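Local atomic coordinates of phthiocerol synthesis polyketide synthase type I PpsC (Mycobacterium tuberculosis, PDB entry 7AHB), a protein that probably works as a modular polyketide synthase in phthiocerol synthesis, its acyltransferase domain selecting extender units and loading them onto the acyl carrier protein. Residues E187-D192 against D221-Q226; Q302-A307 against D329-S334; T175-E180 against L214-L219. One frame throughout, in Å; residues are numbered along the deposited sequence. Where two conformers were deposited one is given.

Contact 1: E187-D192 against D221-Q226; sequences EALIAD and DKVRQQ
Leu189 packs against Val223 in a small apolar contact between two neighbouring helices on one face of the four-stranded antiparallel sheet. The helices are 183-189 and 213-225, and both are near their C-terminal ends here. Ile190 and Gln226 are the first residues to leave helical backbone angles. The backbones stay well apart, with 8.5 Å between Leu189 CA and Val223 CA, and one leucine side chain fills much of that distance. Its CG stands anti to the backbone N (chi1 177°), and this carries the two methyls across to the second helix.

CD2 of Leu189 is the closer to Val223, 3.7 Å from its CG2, and the two side chains cross at about a right angle. CD1 of Leu189 lies 4.2 Å from the same Val223 CG2 and also meets CD of Lys222, at 4.1 Å. The leucine and lysine side chains run past each other in opposite directions. The lysine chain bends beyond CD, at chi3 (-98°) and chi4, and only its aliphatic part meets the leucine. The amide oxygen OE1 of Gln226 approaches loosely, 4.4 Å from Leu189 CD1.

On the inner side the contact runs into a wider hydrophobic layer. Leu189 also touches Leu181 and Leu219, and Val223 also rests on Leu181. Val223 is buried, whereas Lys222 and Gln226 are exposed and form the outer border.

No hydrogen bond or salt bridge links the segments, and only about 120 Å² is buried between them. The chemistry implies that the two helix ends are held here by dispersion and hydrophobic burial.

Contact 2: Q302-A307 against D329-S334; sequences QAIAHA and DTLRAS
The flat group at this contact is the backbone peptide joining Ile304 to Ala305, and the methyl of Thr330 lies over one of its faces. CG2 of Thr330 is 3.6 Å from Ala305 N. No ring or side-chain amide of either segment touches the other. The rest is aliphatic. The same Thr330 CG2 touches Ile304 CG2 at 3.6 Å and Ala305 CB at 3.9 Å, so one methyl sits among three groups of the other helix. With chi1 at -72°, OG1 sits beside the backbone N and anti to the carbonyl carbon, which leaves CG2 anti to N and directed at the other helix. OG1 makes a weak hydrogen bond to Ser326 O in its own helix.

Ile304 CG2 also reaches Leu331 CD2, at 4.0 Å. The far end of Ile304 leads away from helix 324-334, and both Ile304 and Leu331 touch Phe314 of strand 313-316. The small side chain of Ala305 suits the close approach, with 6.2 Å between Ala305 CA and Thr330 CA.

The helix axes come within 9.0 Å and cross at -51°. Helices 300-308 and 324-334 precede and follow strand 313-316 and pack together beside it, as in the layered alpha/beta architecture of the large acyltransferase subdomain.

Contact 3: T175-E180 against L214-L219; sequences TMALLE and LLIDEL
Strand 175-179 and helix 213-225 run nearly in the same direction here, their local axes 14° apart and 8.2 Å distant at closest approach. The backbones come nearest at Ala177 and Ile216, whose CA atoms are 6.6 Å apart. The helix lies on the face of the sheet to which Thr175, Ala177 and Leu179 point, while Met176 points away.

Ile216 carries the contact. A chi1 of -62° puts its CG1 beside the backbone N and leaves CG2 anti to it. CG2 of Ile216 presses on Ala177 CB at 3.4 Å, tighter than usual for two carbons. The same CG2 lies 4.0 Å from the carbonyl carbon of Met176, so the branch also rests on the strand backbone. Towards Thr175, the two side chains lie at a slant to each other. CG2 of Thr175 is 3.9 Å from Ile216 CB. Thr175 turns this methyl to the helix, and its hydroxyl OG1 is hydrogen-bonded to Ile235 O. The polar atom of this buried residue is thus satisfied outside the apolar patch.

No hydrogen bond joins the two segments. Strand 175-179 is instead bonded through its backbone to strands 207-211 and 230-232 within the sheet. Strand 175-179, helix 183-189, strands 197-201 and 207-211, helix 213-225 and strand 230-232 follow the beta-alpha-beta-beta-alpha-beta order of the ferredoxin-like fold, as in the small subdomain of acyltransferases.

Overall arrangement
Contacts 1 and 3 belong together. Their centres are 9 Å apart and both use helix 213-225. They touch directly, with Leu189 CD2 3.7 Å from Leu179 CD1, and Ile190 packing on Leu219. Their segments alternate along the chain, 175-180, 187-192, 214-219 and 221-226, so the two contacts join both helices and a central strand of the antiparallel sheet into one hydrophobic layer. Contact 2 comes later in the chain, beside the five-stranded parallel sheet. Its centre lies 25 Å from each of the others, and it touches neither. This division is consistent with the small and large subdomains known from acyltransferases of this family.

Contact 1: E187-D192 against D221-Q226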
# COMPACT_ATOMS: atom_id res chain seq x y z
N GLU A 187 -3.86 13.25 -17.97
CA GLU A 187 -3.46 14.65 -17.89
C GLU A 187 -4.27 15.50 -18.86
O GLU A 187 -4.58 16.66 -18.58
CB GLU A 187 -1.96 14.79 -18.17
CG GLU A 187 -1.10 14.14 -17.07
CD GLU A 187 0.36 14.05 -17.43
OE1 GLU A 187 1.18 13.99 -16.49
OE2 GLU A 187 0.69 14.01 -18.65
N ALA A 188 -4.63 14.94 -20.01
CA ALA A 188 -5.49 15.67 -20.94
C ALA A 188 -6.87 15.89 -20.33
O ALA A 188 -7.40 17.01 -20.33
CB ALA A 188 -5.61 14.91 -22.26
N LEU A 189 -7.46 14.83 -19.77
CA LEU A 189 -8.78 14.92 -19.15
C LEU A 189 -8.85 16.00 -18.09
O LEU A 189 -9.83 16.73 -18.01
CB LEU A 189 -9.13 13.57 -18.53
CG LEU A 189 -10.45 13.43 -17.76
CD1 LEU A 189 -11.57 13.29 -18.74
CD2 LEU A 189 -10.38 12.21 -16.82
N ILE A 190 -7.81 16.14 -17.27
CA ILE A 190 -7.85 17.05 -16.13
C ILE A 190 -7.13 18.37 -16.40
O ILE A 190 -6.92 19.15 -15.46
CB ILE A 190 -7.29 16.37 -14.88
CG1 ILE A 190 -5.80 16.09 -15.03
CG2 ILE A 190 -8.02 15.05 -14.61
CD1 ILE A 190 -5.19 15.34 -13.83
N ALA A 191 -6.79 18.67 -17.65
CA ALA A 191 -6.07 19.91 -17.93
C ALA A 191 -6.83 21.14 -17.43
O ALA A 191 -6.23 22.07 -16.89
CB ALA A 191 -5.80 20.02 -19.43
N ASP A 192 -8.15 21.17 -17.60
CA ASP A 192 -8.96 22.30 -17.18
C ASP A 192 -9.48 22.15 -15.76
O ASP A 192 -10.44 22.85 -15.40
CB ASP A 192 -10.14 22.49 -18.14
CG ASP A 192 -10.80 23.85 -17.98
OD1 ASP A 192 -10.08 24.87 -17.93
OD2 ASP A 192 -12.06 23.91 -17.92
N ASP A 221 -17.97 10.67 -14.50
CA ASP A 221 -19.05 10.65 -15.47
C ASP A 221 -18.53 10.90 -16.87
O ASP A 221 -18.92 10.20 -17.82
CB ASP A 221 -20.12 11.67 -15.10
CG ASP A 221 -21.34 11.56 -15.99
OD1 ASP A 221 -22.07 10.54 -15.89
OD2 ASP A 221 -21.53 12.46 -16.83
N LYS A 222 -17.64 11.88 -17.03
CA LYS A 222 -17.13 12.18 -18.37
C LYS A 222 -16.42 10.97 -18.98
O LYS A 222 -16.64 10.64 -20.15
CB LYS A 222 -16.20 13.39 -18.32
CG LYS A 222 -15.72 13.85 -19.70
CD LYS A 222 -15.06 15.23 -19.63
CE LYS A 222 -16.00 16.34 -20.01
NZ LYS A 222 -16.13 16.50 -21.50
N VAL A 223 -15.60 10.28 -18.18
CA VAL A 223 -14.91 9.10 -18.69
C VAL A 223 -15.92 8.05 -19.12
O VAL A 223 -15.77 7.42 -20.17
CB VAL A 223 -13.94 8.55 -17.63
CG1 VAL A 223 -13.39 7.21 -18.09
CG2 VAL A 223 -12.85 9.56 -17.34
N ARG A 224 -16.97 7.84 -18.32
CA ARG A 224 -17.99 6.87 -18.70
C ARG A 224 -18.75 7.31 -19.95
O ARG A 224 -19.02 6.50 -20.83
CB ARG A 224 -18.95 6.66 -17.53
CG ARG A 224 -18.32 5.92 -16.39
CD ARG A 224 -19.31 5.81 -15.21
NE ARG A 224 -18.70 5.04 -14.14
CZ ARG A 224 -19.30 4.80 -12.98
NH1 ARG A 224 -20.51 5.29 -12.75
NH2 ARG A 224 -18.67 4.09 -12.06
N GLN A 225 -19.11 8.59 -20.03
CA GLN A 225 -19.85 9.07 -21.19
C GLN A 225 -19.00 9.06 -22.46
O GLN A 225 -19.55 9.01 -23.56
CB GLN A 225 -20.36 10.48 -20.91
CG GLN A 225 -21.40 10.52 -19.79
CD GLN A 225 -22.66 9.75 -20.14
OE1 GLN A 225 -23.15 9.82 -21.27
NE2 GLN A 225 -23.19 9.00 -19.17
N GLN A 226 -17.68 9.12 -22.33
CA GLN A 226 -16.79 8.98 -23.47
C GLN A 226 -16.42 7.52 -23.72
O GLN A 226 -15.39 7.26 -24.36
CB GLN A 226 -15.55 9.84 -23.24
CG GLN A 226 -15.91 11.34 -23.23
CD GLN A 226 -14.73 12.25 -22.90
OE1 GLN A 226 -13.74 11.81 -22.31
NE2 GLN A 226 -14.84 13.53 -23.28

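Contact 2: Q302-A307 against D329-S334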
# COMPACT_ATOMS: atom_id res chain seq x y z
N GLN A 302 5.85 2.55 -12.61
CA GLN A 302 7.29 2.56 -12.90
C GLN A 302 8.06 1.69 -11.91
O GLN A 302 9.03 1.03 -12.28
CB GLN A 302 7.79 4.00 -12.89
CG GLN A 302 7.11 4.92 -13.92
CD GLN A 302 5.90 5.74 -13.39
OE1 GLN A 302 5.25 5.37 -12.40
NE2 GLN A 302 5.59 6.86 -14.07
N ALA A 303 7.65 1.68 -10.65
CA ALA A 303 8.32 0.83 -9.66
C ALA A 303 8.15 -0.65 -9.99
O ALA A 303 9.11 -1.43 -9.90
CB ALA A 303 7.78 1.14 -8.26
N ILE A 304 6.94 -1.06 -10.39
CA ILE A 304 6.73 -2.46 -10.74
C ILE A 304 7.56 -2.83 -11.97
O ILE A 304 8.21 -3.88 -12.01
CB ILE A 304 5.23 -2.74 -10.97
CG1 ILE A 304 4.46 -2.65 -9.63
CG2 ILE A 304 5.04 -4.11 -11.61
CD1 ILE A 304 4.85 -3.70 -8.62
N ALA A 305 7.53 -1.99 -12.99
CA ALA A 305 8.32 -2.24 -14.20
C ALA A 305 9.79 -2.43 -13.85
O ALA A 305 10.44 -3.38 -14.30
CB ALA A 305 8.14 -1.07 -15.19
N HIS A 306 10.34 -1.53 -13.03
CA HIS A 306 11.73 -1.66 -12.62
C HIS A 306 11.98 -3.00 -11.95
O HIS A 306 12.97 -3.68 -12.24
CB HIS A 306 12.10 -0.51 -11.67
CG HIS A 306 13.58 -0.28 -11.54
ND1 HIS A 306 14.40 -1.07 -10.76
CD2 HIS A 306 14.39 0.65 -12.10
CE1 HIS A 306 15.65 -0.66 -10.87
NE2 HIS A 306 15.67 0.38 -11.68
N ALA A 307 11.06 -3.40 -11.06
CA ALA A 307 11.23 -4.58 -10.24
C ALA A 307 11.09 -5.86 -11.05
O ALA A 307 11.72 -6.87 -10.71
CB ALA A 307 10.19 -4.59 -9.10
N ASP A 329 -0.77 -6.04 -15.50
CA ASP A 329 -0.81 -5.17 -16.68
C ASP A 329 0.56 -4.56 -16.95
O ASP A 329 1.02 -4.53 -18.10
CB ASP A 329 -1.84 -4.07 -16.49
CG ASP A 329 -3.26 -4.56 -16.75
OD1 ASP A 329 -3.42 -5.70 -17.25
OD2 ASP A 329 -4.20 -3.80 -16.43
N THR A 330 1.24 -4.07 -15.91
CA THR A 330 2.56 -3.48 -16.09
C THR A 330 3.56 -4.51 -16.59
O THR A 330 4.29 -4.28 -17.55
CB THR A 330 3.03 -2.86 -14.78
OG1 THR A 330 2.28 -1.68 -14.54
CG2 THR A 330 4.52 -2.52 -14.83
N LEU A 331 3.59 -5.67 -15.94
CA LEU A 331 4.57 -6.69 -16.31
C LEU A 331 4.34 -7.17 -17.74
O LEU A 331 5.30 -7.42 -18.48
CB LEU A 331 4.49 -7.87 -15.34
CG LEU A 331 4.89 -7.55 -13.90
CD1 LEU A 331 4.62 -8.73 -12.99
CD2 LEU A 331 6.37 -7.15 -13.83
N ARG A 332 3.07 -7.29 -18.14
CA ARG A 332 2.75 -7.75 -19.49
C ARG A 332 3.26 -6.79 -20.55
O ARG A 332 3.52 -7.19 -21.69
CB ARG A 332 1.24 -7.94 -19.62
CG ARG A 332 0.80 -9.05 -20.53
CD ARG A 332 -0.74 -9.15 -20.59
NE ARG A 332 -1.33 -9.03 -19.27
CZ ARG A 332 -1.89 -10.03 -18.60
NH1 ARG A 332 -1.96 -11.25 -19.13
NH2 ARG A 332 -2.39 -9.79 -17.39
N ALA A 333 3.41 -5.51 -20.21
CA ALA A 333 3.84 -4.52 -21.19
C ALA A 333 5.32 -4.60 -21.50
O ALA A 333 5.73 -4.12 -22.56
CB ALA A 333 3.51 -3.10 -20.69
N SER A 334 6.12 -5.20 -20.62
CA SER A 334 7.56 -5.27 -20.80
C SER A 334 8.13 -6.67 -20.82
O SER A 334 9.22 -6.86 -21.37
CB SER A 334 8.28 -4.50 -19.67
OG SER A 334 8.11 -3.11 -19.78

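Contact 3: T175-E180 against L214-L219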
# COMPACT_ATOMS: atom_id res chain seq x y z
N THR A 175 -11.51 12.85 -2.56
CA THR A 175 -11.59 11.42 -2.85
C THR A 175 -10.69 11.18 -4.06
O THR A 175 -9.99 12.09 -4.53
CB THR A 175 -13.03 10.96 -3.06
OG1 THR A 175 -13.06 9.52 -3.11
CG2 THR A 175 -13.63 11.53 -4.32
N MET A 176 -10.70 9.95 -4.56
CA MET A 176 -9.92 9.61 -5.74
C MET A 176 -10.76 8.71 -6.62
O MET A 176 -11.79 8.19 -6.20
CB MET A 176 -8.61 8.92 -5.37
CG MET A 176 -7.81 9.64 -4.32
SD MET A 176 -6.26 8.71 -3.95
CE MET A 176 -5.25 9.25 -5.17
N ALA A 177 -10.30 8.51 -7.85
CA ALA A 177 -11.02 7.69 -8.81
C ALA A 177 -10.02 6.96 -9.70
O ALA A 177 -9.03 7.55 -10.13
CB ALA A 177 -11.95 8.53 -9.68
N LEU A 178 -10.31 5.69 -9.96
CA LEU A 178 -9.50 4.88 -10.87
C LEU A 178 -10.11 4.97 -12.26
O LEU A 178 -11.31 4.73 -12.43
CB LEU A 178 -9.46 3.43 -10.40
CG LEU A 178 -8.64 2.44 -11.24
CD1 LEU A 178 -7.16 2.69 -11.16
CD2 LEU A 178 -8.95 1.01 -10.76
N LEU A 179 -9.29 5.32 -13.25
CA LEU A 179 -9.76 5.51 -14.62
C LEU A 179 -9.04 4.56 -15.56
O LEU A 179 -7.84 4.30 -15.39
CB LEU A 179 -9.52 6.95 -15.09
CG LEU A 179 -9.66 8.08 -14.08
CD1 LEU A 179 -9.24 9.41 -14.74
CD2 LEU A 179 -11.09 8.16 -13.58
N GLU A 180 -9.76 4.04 -16.56
CA GLU A 180 -9.16 3.20 -17.59
C GLU A 180 -8.55 4.09 -18.67
O GLU A 180 -8.95 4.08 -19.83
CB GLU A 180 -10.19 2.25 -18.16
CG GLU A 180 -9.61 1.26 -19.17
CD GLU A 180 -10.66 0.45 -19.90
OE1 GLU A 180 -11.88 0.76 -19.77
OE2 GLU A 180 -10.28 -0.48 -20.64
N LEU A 214 -16.90 16.39 -5.66
CA LEU A 214 -17.81 16.79 -6.73
C LEU A 214 -17.11 16.76 -8.08
O LEU A 214 -17.71 16.42 -9.11
CB LEU A 214 -18.36 18.19 -6.47
CG LEU A 214 -19.40 18.33 -5.35
CD1 LEU A 214 -19.95 19.76 -5.24
CD2 LEU A 214 -20.55 17.34 -5.56
N LEU A 215 -15.82 17.14 -8.11
CA LEU A 215 -15.07 17.20 -9.36
C LEU A 215 -14.62 15.81 -9.80
O LEU A 215 -14.59 15.52 -11.00
CB LEU A 215 -13.88 18.14 -9.20
CG LEU A 215 -14.25 19.58 -8.86
CD1 LEU A 215 -13.04 20.38 -8.55
CD2 LEU A 215 -15.03 20.24 -10.04
N ILE A 216 -14.25 14.95 -8.85
CA ILE A 216 -13.98 13.56 -9.19
C ILE A 216 -15.22 12.90 -9.76
O ILE A 216 -15.15 12.17 -10.76
CB ILE A 216 -13.43 12.81 -7.96
CG1 ILE A 216 -12.11 13.42 -7.52
CG2 ILE A 216 -13.28 11.33 -8.25
CD1 ILE A 216 -11.04 13.51 -8.58
N ASP A 217 -16.39 13.15 -9.15
CA ASP A 217 -17.62 12.58 -9.70
C ASP A 217 -17.87 13.10 -11.11
O ASP A 217 -18.33 12.35 -11.98
CB ASP A 217 -18.81 12.91 -8.79
CG ASP A 217 -18.82 12.08 -7.53
OD1 ASP A 217 -17.98 11.17 -7.41
OD2 ASP A 217 -19.65 12.35 -6.65
N GLU A 218 -17.64 14.39 -11.34
CA GLU A 218 -17.81 14.94 -12.68
C GLU A 218 -16.88 14.26 -13.69
O GLU A 218 -17.26 13.99 -14.83
CB GLU A 218 -17.58 16.45 -12.65
CG GLU A 218 -17.36 17.10 -13.98
CD GLU A 218 -17.31 18.61 -13.88
OE1 GLU A 218 -17.68 19.13 -12.81
OE2 GLU A 218 -16.94 19.29 -14.89
N LEU A 219 -15.66 13.96 -13.27
CA LEU A 219 -14.70 13.36 -14.18
C LEU A 219 -14.99 11.88 -14.39
O LEU A 219 -14.77 11.35 -15.48
CB LEU A 219 -13.28 13.57 -13.65
CG LEU A 219 -12.86 15.04 -13.67
CD1 LEU A 219 -11.58 15.29 -12.91
CD2 LEU A 219 -12.69 15.49 -15.14